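Local coordinates for protein pullulanase (Bacillus acidopullulyticus, PDB 2WAN) that hydrolyses alpha-1,6-glucosidic linkages in pullulan and, as a debranching enzyme of the alpha-amylase type, probably those at the branch points of starch polysaccharides, at residues L762-V767 with D815-M820; H822-N825 with F830-T833. One frame throughout, in Å; residues are numbered along the deposited sequence.

Contact 1: residues L762-V767 with D815-M820; sequences LAHAVV and DYFSSM
Tyr816 and Met820, which both approach Ala765 across the contact, are joined along their own helix by a hydrogen bond from Met820 N to Tyr816 O of 3.0 Å. No hydrogen bond spans the two segments, so the evidence for their association lies in the fit of apolar and aromatic groups. The axes of 762-767 and 815-820 approach to 10.4 Å and run nearly parallel, at 14°. His764 and Phe817 fill one part of the interface. Phe817 CE2 and CZ lie over one face of the imidazole, with Phe817 CZ 3.4 Å from His764 CD2. The ring centroids are 4.6 Å apart and the planes are turned by 46°, an oblique aromatic pair. Farther along, the methyl Met820 CE lies 3.7 Å from Ala765 CB. A bend at chi2 (-69°) folds the thioether arm of Met820 and carries its methyl to the alanine. Tyr816 reaches Ala765 CB from another direction, its OH 4.3 Å away. Outside the two segments, Thr916 of strand 915-920 touches both Ala765 and Tyr816, while His764 packs on Val732 and Glu780. Helix 753-769 precedes the eighth barrel strand, 773-777, and helix 811-826 follows it. All five touching residues are buried, and with no directional polar bond across the interface, the association within these segments rests on shape and van der Waals contact: the His764-Phe817 pair, and Ala765 with Met820 and Tyr816.

Contact 2: residues H822-N825 with F830-T833; sequences HLRN and FRMT. With SO4 (sulfate ion), chain J.
Arg824 O receives two hydrogen bonds from the guanidinium of Arg831, which meets it side-on. The bond from Arg831 NE to Arg824 O is 2.9 Å long and fairly straight (160° at the hydrogen); that from Arg831 NH2 to Arg824 O, at 3.2 Å, is more bent. The acceptor lies close to the guanidinium plane in both cases, but NE approaches from above the carbonyl plane whereas NH2 lies within it. A sulfate ion, probably from the crystallisation liquor, occupies another part of the guanidinium rim: Arg831 NH1 donates to sulfate O4 at 2.7 Å and Arg831 NH2 to sulfate O3 at 2.9 Å. A turn at chi3 (-85°) swings the head of Arg831 back to the helix, and Asp432 forms a salt bridge with NH1. Were Arg831 replaced by alanine, Arg824 O would probably lose both side-chain donors and Asp432 its salt-bridge partner here.

The aliphatic part of Arg831 also packs on Arg824, its CG lying over a face of the other guanidinium, 3.6 Å from Arg824 NE; the two guanidinium planes differ by 62°. Phe830 O approaches that guanidinium over a face too, without a hydrogen bond. Arg824 is extended from CG to NE, and its NH1 donates to Phe768 O and Ser770 O. Beside it, Leu823 CD2 meets Phe830 CE2 at 4.1 Å. This is the last part of helix 811-826, where the chain runs on past the helix end while the Arg831 side chain reaches back to it. Phe830 meets Ile868 and Val870 of strand 868-873 in the C-terminal beta sheet, so the helix end joins that sheet to the catalytic (beta/alpha)8 barrel, an arrangement consistent with the alpha-amylase family.

Contacts 1 and 2 draw on successive parts of helix 811-826, and their centres lie 13 Å apart. Between the segments of contact 1 only side chains meet; in contact 2 later residues of the helix meet the chain that follows it, where a backbone carbonyl, Arg824 O, also accepts hydrogen bonds. The segments adjoin in sequence but do not otherwise touch. Phe768 relates them: Met820 touches Phe768, whereas Arg824 NH1 bonds to its carbonyl oxygen, so both contacts involve the end of helix 753-769. The sulfate ion belongs to contact 2 alone and, as a probable crystallisation component, gives no evidence of a substrate site.

Contact 1: residues L762-V767 with D815-M820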
ATOM      1  N   LEU A 762       4.920 -24.310  15.740  1.00  9.30           N
ATOM      2  CA  LEU A 762       3.762 -23.759  16.471  1.00  8.99           C
ATOM      3  C   LEU A 762       3.307 -22.387  15.970  1.00  8.80           C
ATOM      4  O   LEU A 762       2.108 -22.168  15.791  1.00  9.66           O
ATOM      5  CB  LEU A 762       4.037 -23.704  17.982  1.00  9.29           C
ATOM      6  CG  LEU A 762       2.918 -23.113  18.856  1.00 10.35           C
ATOM      7  CD1 LEU A 762       1.587 -23.831  18.682  1.00 15.16           C
ATOM      8  CD2 LEU A 762       3.359 -23.234  20.321  1.00 15.51           C
ATOM      9  N   ALA A 763       4.251 -21.483  15.722  1.00  9.24           N
ATOM     10  CA  ALA A 763       3.910 -20.158  15.211  1.00  9.62           C
ATOM     11  C   ALA A 763       3.159 -20.282  13.884  1.00 10.18           C
ATOM     12  O   ALA A 763       2.111 -19.643  13.687  1.00  8.92           O
ATOM     13  CB  ALA A 763       5.161 -19.329  15.036  1.00  9.06           C
ATOM     14  N   HIS A 764       3.682 -21.122  12.998  1.00  7.76           N
ATOM     15  CA  HIS A 764       3.004 -21.344  11.711  1.00  8.52           C
ATOM     16  C   HIS A 764       1.674 -22.106  11.883  1.00 10.38           C
ATOM     17  O   HIS A 764       0.730 -21.836  11.145  1.00  9.08           O
ATOM     18  CB  HIS A 764       3.943 -22.009  10.676  1.00  8.54           C
ATOM     19  CG  HIS A 764       5.077 -21.121  10.247  1.00 10.50           C
ATOM     20  ND1 HIS A 764       5.000 -20.257   9.172  1.00 14.40           N
ATOM     21  CD2 HIS A 764       6.317 -20.962  10.765  1.00  7.03           C
ATOM     22  CE1 HIS A 764       6.146 -19.603   9.047  1.00  7.80           C
ATOM     23  NE2 HIS A 764       6.960 -20.013  10.007  1.00 15.67           N
ATOM     24  N   ALA A 765       1.577 -23.005  12.869  1.00 10.38           N
ATOM     25  CA  ALA A 765       0.315 -23.725  13.113  1.00  9.89           C
ATOM     26  C   ALA A 765      -0.814 -22.750  13.454  1.00  9.75           C
ATOM     27  O   ALA A 765      -1.937 -22.916  12.993  1.00 10.81           O
ATOM     28  CB  ALA A 765       0.465 -24.768  14.226  1.00 11.06           C
ATOM     29  N   VAL A 766      -0.504 -21.729  14.259  1.00  8.71           N
ATOM     30  CA  VAL A 766      -1.476 -20.679  14.553  1.00  9.42           C
ATOM     31  C   VAL A 766      -1.915 -19.993  13.254  1.00 10.09           C
ATOM     32  O   VAL A 766      -3.111 -19.813  13.017  1.00 10.37           O
ATOM     33  CB  VAL A 766      -0.944 -19.638  15.583  1.00  9.62           C
ATOM     34  CG1 VAL A 766      -1.988 -18.541  15.834  1.00 11.08           C
ATOM     35  CG2 VAL A 766      -0.592 -20.327  16.916  1.00  8.25           C
ATOM     36  N   VAL A 767      -0.953 -19.601  12.423  1.00  8.02           N
ATOM     37  CA  VAL A 767      -1.286 -18.961  11.147  1.00 10.72           C
ATOM     38  C   VAL A 767      -2.214 -19.855  10.301  1.00 12.41           C
ATOM     39  O   VAL A 767      -3.230 -19.387   9.760  1.00 11.73           O
ATOM     40  CB  VAL A 767      -0.025 -18.544  10.361  1.00 11.77           C
ATOM     41  CG1 VAL A 767      -0.414 -18.036   8.937  1.00  9.50           C
ATOM     42  CG2 VAL A 767       0.741 -17.461  11.115  1.00 11.17           C
ATOM     43  N   ASP A 815       7.318 -31.631   6.034  1.00  8.18           N
ATOM     44  CA  ASP A 815       6.140 -32.499   6.116  1.00 10.05           C
ATOM     45  C   ASP A 815       5.081 -32.005   7.112  1.00  8.85           C
ATOM     46  O   ASP A 815       3.874 -32.120   6.868  1.00 10.43           O
ATOM     47  CB  ASP A 815       6.577 -33.916   6.457  1.00  8.17           C
ATOM     48  CG  ASP A 815       7.321 -34.597   5.297  1.00 11.37           C
ATOM     49  OD1 ASP A 815       7.289 -34.101   4.138  1.00 12.12           O
ATOM     50  OD2 ASP A 815       7.928 -35.651   5.558  1.00 12.77           O
ATOM     51  N   TYR A 816       5.535 -31.457   8.234  1.00  7.60           N
ATOM     52  CA  TYR A 816       4.616 -30.871   9.214  1.00  9.35           C
ATOM     53  C   TYR A 816       3.869 -29.681   8.615  1.00 10.63           C
ATOM     54  O   TYR A 816       2.639 -29.594   8.725  1.00  9.54           O
ATOM     55  CB  TYR A 816       5.367 -30.477  10.487  1.00 11.41           C
ATOM     56  CG  TYR A 816       4.447 -30.030  11.605  1.00  8.78           C
ATOM     57  CD1 TYR A 816       4.054 -28.695  11.729  1.00  9.68           C
ATOM     58  CD2 TYR A 816       3.990 -30.947  12.555  1.00 10.66           C
ATOM     59  CE1 TYR A 816       3.195 -28.287  12.743  1.00 10.56           C
ATOM     60  CE2 TYR A 816       3.144 -30.554  13.586  1.00 10.02           C
ATOM     61  CZ  TYR A 816       2.757 -29.223  13.687  1.00  8.57           C
ATOM     62  OH  TYR A 816       1.913 -28.821  14.694  1.00 11.76           O
ATOM     63  N   PHE A 817       4.608 -28.750   8.008  1.00  9.74           N
ATOM     64  CA  PHE A 817       3.970 -27.627   7.296  1.00  8.07           C
ATOM     65  C   PHE A 817       2.966 -28.129   6.255  1.00 10.57           C
ATOM     66  O   PHE A 817       1.835 -27.655   6.214  1.00 10.34           O
ATOM     67  CB  PHE A 817       4.998 -26.749   6.592  1.00  9.62           C
ATOM     68  CG  PHE A 817       5.645 -25.696   7.465  1.00 10.12           C
ATOM     69  CD1 PHE A 817       6.405 -26.063   8.591  1.00  8.99           C
ATOM     70  CD2 PHE A 817       5.584 -24.352   7.112  1.00 13.35           C
ATOM     71  CE1 PHE A 817       7.048 -25.099   9.364  1.00 11.42           C
ATOM     72  CE2 PHE A 817       6.248 -23.377   7.881  1.00 12.42           C
ATOM     73  CZ  PHE A 817       6.977 -23.766   9.016  1.00 10.98           C
ATOM     74  N   SER A 818       3.381 -29.091   5.427  1.00  9.10           N
ATOM     75  CA  SER A 818       2.519 -29.629   4.372  1.00  9.37           C
ATOM     76  C   SER A 818       1.257 -30.236   4.976  1.00  9.23           C
ATOM     77  O   SER A 818       0.153 -30.010   4.475  1.00  9.97           O
ATOM     78  CB  SER A 818       3.273 -30.676   3.535  1.00 13.43           C
ATOM     79  OG  SER A 818       2.395 -31.302   2.603  1.00 17.47           O
ATOM     80  N   SER A 819       1.404 -30.968   6.081  1.00  9.88           N
ATOM     81  CA  SER A 819       0.255 -31.639   6.698  1.00 10.78           C
ATOM     82  C   SER A 819      -0.759 -30.618   7.239  1.00  9.80           C
ATOM     83  O   SER A 819      -1.971 -30.825   7.108  1.00 11.55           O
ATOM     84  CB  SER A 819       0.712 -32.584   7.824  1.00 12.93           C
ATOM     85  OG  SER A 819       1.414 -33.702   7.287  1.00 15.31           O
ATOM     86  N   MET A 820      -0.260 -29.534   7.842  1.00 10.59           N
ATOM     87  CA  MET A 820      -1.100 -28.430   8.322  1.00 10.58           C
ATOM     88  C   MET A 820      -1.816 -27.727   7.186  1.00 11.61           C
ATOM     89  O   MET A 820      -3.003 -27.407   7.291  1.00 10.82           O
ATOM     90  CB  MET A 820      -0.276 -27.398   9.102  1.00 10.85           C
ATOM     91  CG  MET A 820      -0.179 -27.701  10.573  1.00 18.52           C
ATOM     92  SD  MET A 820      -1.741 -27.519  11.505  1.00 19.39           S
ATOM     93  CE  MET A 820      -1.055 -27.987  13.108  1.00 18.84           C
TER

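Contact 2: residues H822-N825 with F830-T833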
ATOM      1  N   HIS A 822      -2.464 -28.892   4.079  1.00 10.12           N
ATOM      2  CA  HIS A 822      -3.471 -29.792   3.495  1.00  9.33           C
ATOM      3  C   HIS A 822      -4.712 -29.955   4.375  1.00 10.91           C
ATOM      4  O   HIS A 822      -5.828 -30.014   3.863  1.00  9.57           O
ATOM      5  CB  HIS A 822      -2.854 -31.157   3.173  1.00 10.01           C
ATOM      6  CG  HIS A 822      -1.885 -31.112   2.027  1.00 12.18           C
ATOM      7  ND1 HIS A 822      -2.229 -31.463   0.740  1.00 23.51           N
ATOM      8  CD2 HIS A 822      -0.585 -30.740   1.977  1.00  9.99           C
ATOM      9  CE1 HIS A 822      -1.174 -31.336  -0.047  1.00 18.35           C
ATOM     10  NE2 HIS A 822      -0.165 -30.892   0.678  1.00 19.15           N
ATOM     11  N   LEU A 823      -4.518 -30.004   5.689  1.00  9.19           N
ATOM     12  CA  LEU A 823      -5.661 -30.045   6.615  1.00 10.68           C
ATOM     13  C   LEU A 823      -6.590 -28.822   6.431  1.00 10.19           C
ATOM     14  O   LEU A 823      -7.810 -28.983   6.285  1.00 10.17           O
ATOM     15  CB  LEU A 823      -5.182 -30.148   8.070  1.00  9.03           C
ATOM     16  CG  LEU A 823      -6.331 -30.305   9.094  1.00 11.71           C
ATOM     17  CD1 LEU A 823      -6.861 -31.737   9.105  1.00 14.74           C
ATOM     18  CD2 LEU A 823      -5.816 -29.928  10.461  1.00 14.81           C
ATOM     19  N   ARG A 824      -6.027 -27.617   6.448  1.00  9.19           N
ATOM     20  CA  ARG A 824      -6.795 -26.402   6.174  1.00 10.10           C
ATOM     21  C   ARG A 824      -7.499 -26.467   4.813  1.00 10.71           C
ATOM     22  O   ARG A 824      -8.692 -26.086   4.709  1.00  8.83           O
ATOM     23  CB  ARG A 824      -5.909 -25.148   6.239  1.00  7.47           C
ATOM     24  CG  ARG A 824      -6.732 -23.861   6.222  1.00  9.81           C
ATOM     25  CD  ARG A 824      -5.859 -22.615   6.007  1.00  9.51           C
ATOM     26  NE  ARG A 824      -6.684 -21.391   5.964  1.00 10.94           N
ATOM     27  CZ  ARG A 824      -7.143 -20.737   7.037  1.00  9.67           C
ATOM     28  NH1 ARG A 824      -6.918 -21.188   8.268  1.00 10.73           N
ATOM     29  NH2 ARG A 824      -7.877 -19.635   6.878  1.00 13.61           N
ATOM     30  N   ASN A 825      -6.779 -26.937   3.784  1.00  9.15           N
ATOM     31  CA  ASN A 825      -7.360 -26.996   2.432  1.00 10.74           C
ATOM     32  C   ASN A 825      -8.582 -27.909   2.403  1.00  9.72           C
ATOM     33  O   ASN A 825      -9.510 -27.683   1.627  1.00 10.78           O
ATOM     34  CB  ASN A 825      -6.355 -27.495   1.379  1.00 11.66           C
ATOM     35  CG  ASN A 825      -5.187 -26.536   1.141  1.00 11.81           C
ATOM     36  OD1 ASN A 825      -5.190 -25.364   1.564  1.00 10.49           O
ATOM     37  ND2 ASN A 825      -4.151 -27.050   0.442  1.00  9.50           N
ATOM     38  N   PHE A 830     -12.101 -24.029   9.011  1.00  9.66           N
ATOM     39  CA  PHE A 830     -10.972 -23.122   9.223  1.00 10.65           C
ATOM     40  C   PHE A 830     -11.035 -21.844   8.385  1.00 10.64           C
ATOM     41  O   PHE A 830     -10.229 -20.924   8.593  1.00 10.87           O
ATOM     42  CB  PHE A 830      -9.654 -23.847   8.907  1.00  8.47           C
ATOM     43  CG  PHE A 830      -9.319 -24.964   9.874  1.00  9.21           C
ATOM     44  CD1 PHE A 830      -8.937 -24.683  11.180  1.00 11.71           C
ATOM     45  CD2 PHE A 830      -9.372 -26.288   9.449  1.00 10.69           C
ATOM     46  CE1 PHE A 830      -8.616 -25.725  12.069  1.00 12.62           C
ATOM     47  CE2 PHE A 830      -9.042 -27.340  10.318  1.00 11.81           C
ATOM     48  CZ  PHE A 830      -8.673 -27.051  11.639  1.00 12.82           C
ATOM     49  N   ARG A 831     -12.007 -21.775   7.463  1.00 10.07           N
ATOM     50  CA  ARG A 831     -12.035 -20.749   6.427  1.00  9.83           C
ATOM     51  C   ARG A 831     -13.444 -20.160   6.314  1.00 10.79           C
ATOM     52  O   ARG A 831     -13.971 -19.943   5.212  1.00 12.22           O
ATOM     53  CB  ARG A 831     -11.604 -21.358   5.087  1.00 10.10           C
ATOM     54  CG  ARG A 831     -10.154 -21.845   5.108  1.00 10.46           C
ATOM     55  CD  ARG A 831      -9.773 -22.441   3.761  1.00 11.29           C
ATOM     56  NE  ARG A 831     -10.150 -23.845   3.647  1.00 14.64           N
ATOM     57  CZ  ARG A 831     -11.111 -24.343   2.875  1.00 13.42           C
ATOM     58  NH1 ARG A 831     -11.885 -23.559   2.114  1.00 15.58           N
ATOM     59  NH2 ARG A 831     -11.306 -25.653   2.868  1.00 14.90           N
ATOM     60  N   MET A 832     -14.058 -19.891   7.466  1.00  9.86           N
ATOM     61  CA  MET A 832     -15.350 -19.170   7.458  1.00 10.70           C
ATOM     62  C   MET A 832     -15.194 -17.814   6.765  1.00  9.60           C
ATOM     63  O   MET A 832     -14.105 -17.212   6.787  1.00 13.27           O
ATOM     64  CB  MET A 832     -15.905 -19.043   8.879  1.00  9.56           C
ATOM     65  CG  MET A 832     -16.300 -20.372   9.427  1.00 15.14           C
ATOM     66  SD  MET A 832     -17.033 -20.261  11.070  1.00 12.90           S
ATOM     67  CE  MET A 832     -15.677 -20.843  12.106  1.00 13.27           C
ATOM     68  N   THR A 833     -16.263 -17.345   6.118  1.00 11.64           N
ATOM     69  CA  THR A 833     -16.145 -16.165   5.249  1.00 12.58           C
ATOM     70  C   THR A 833     -16.804 -14.890   5.810  1.00 14.25           C
ATOM     71  O   THR A 833     -16.574 -13.789   5.290  1.00 12.12           O
ATOM     72  CB  THR A 833     -16.714 -16.437   3.832  1.00 13.87           C
ATOM     73  OG1 THR A 833     -18.110 -16.731   3.930  1.00 13.21           O
ATOM     74  CG2 THR A 833     -15.980 -17.619   3.129  1.00 14.47           C
TER
HETATM   75  S   SO4 J1930     -13.656 -25.770  -0.144  1.00 28.09           S
HETATM   76  O1  SO4 J1930     -14.991 -26.191  -0.563  1.00 29.28           O
HETATM   77  O2  SO4 J1930     -12.715 -25.923  -1.266  1.00 29.79           O
HETATM   78  O3  SO4 J1930     -13.200 -26.649   0.956  1.00 20.52           O
HETATM   79  O4  SO4 J1930     -13.704 -24.344   0.240  1.00 25.16           O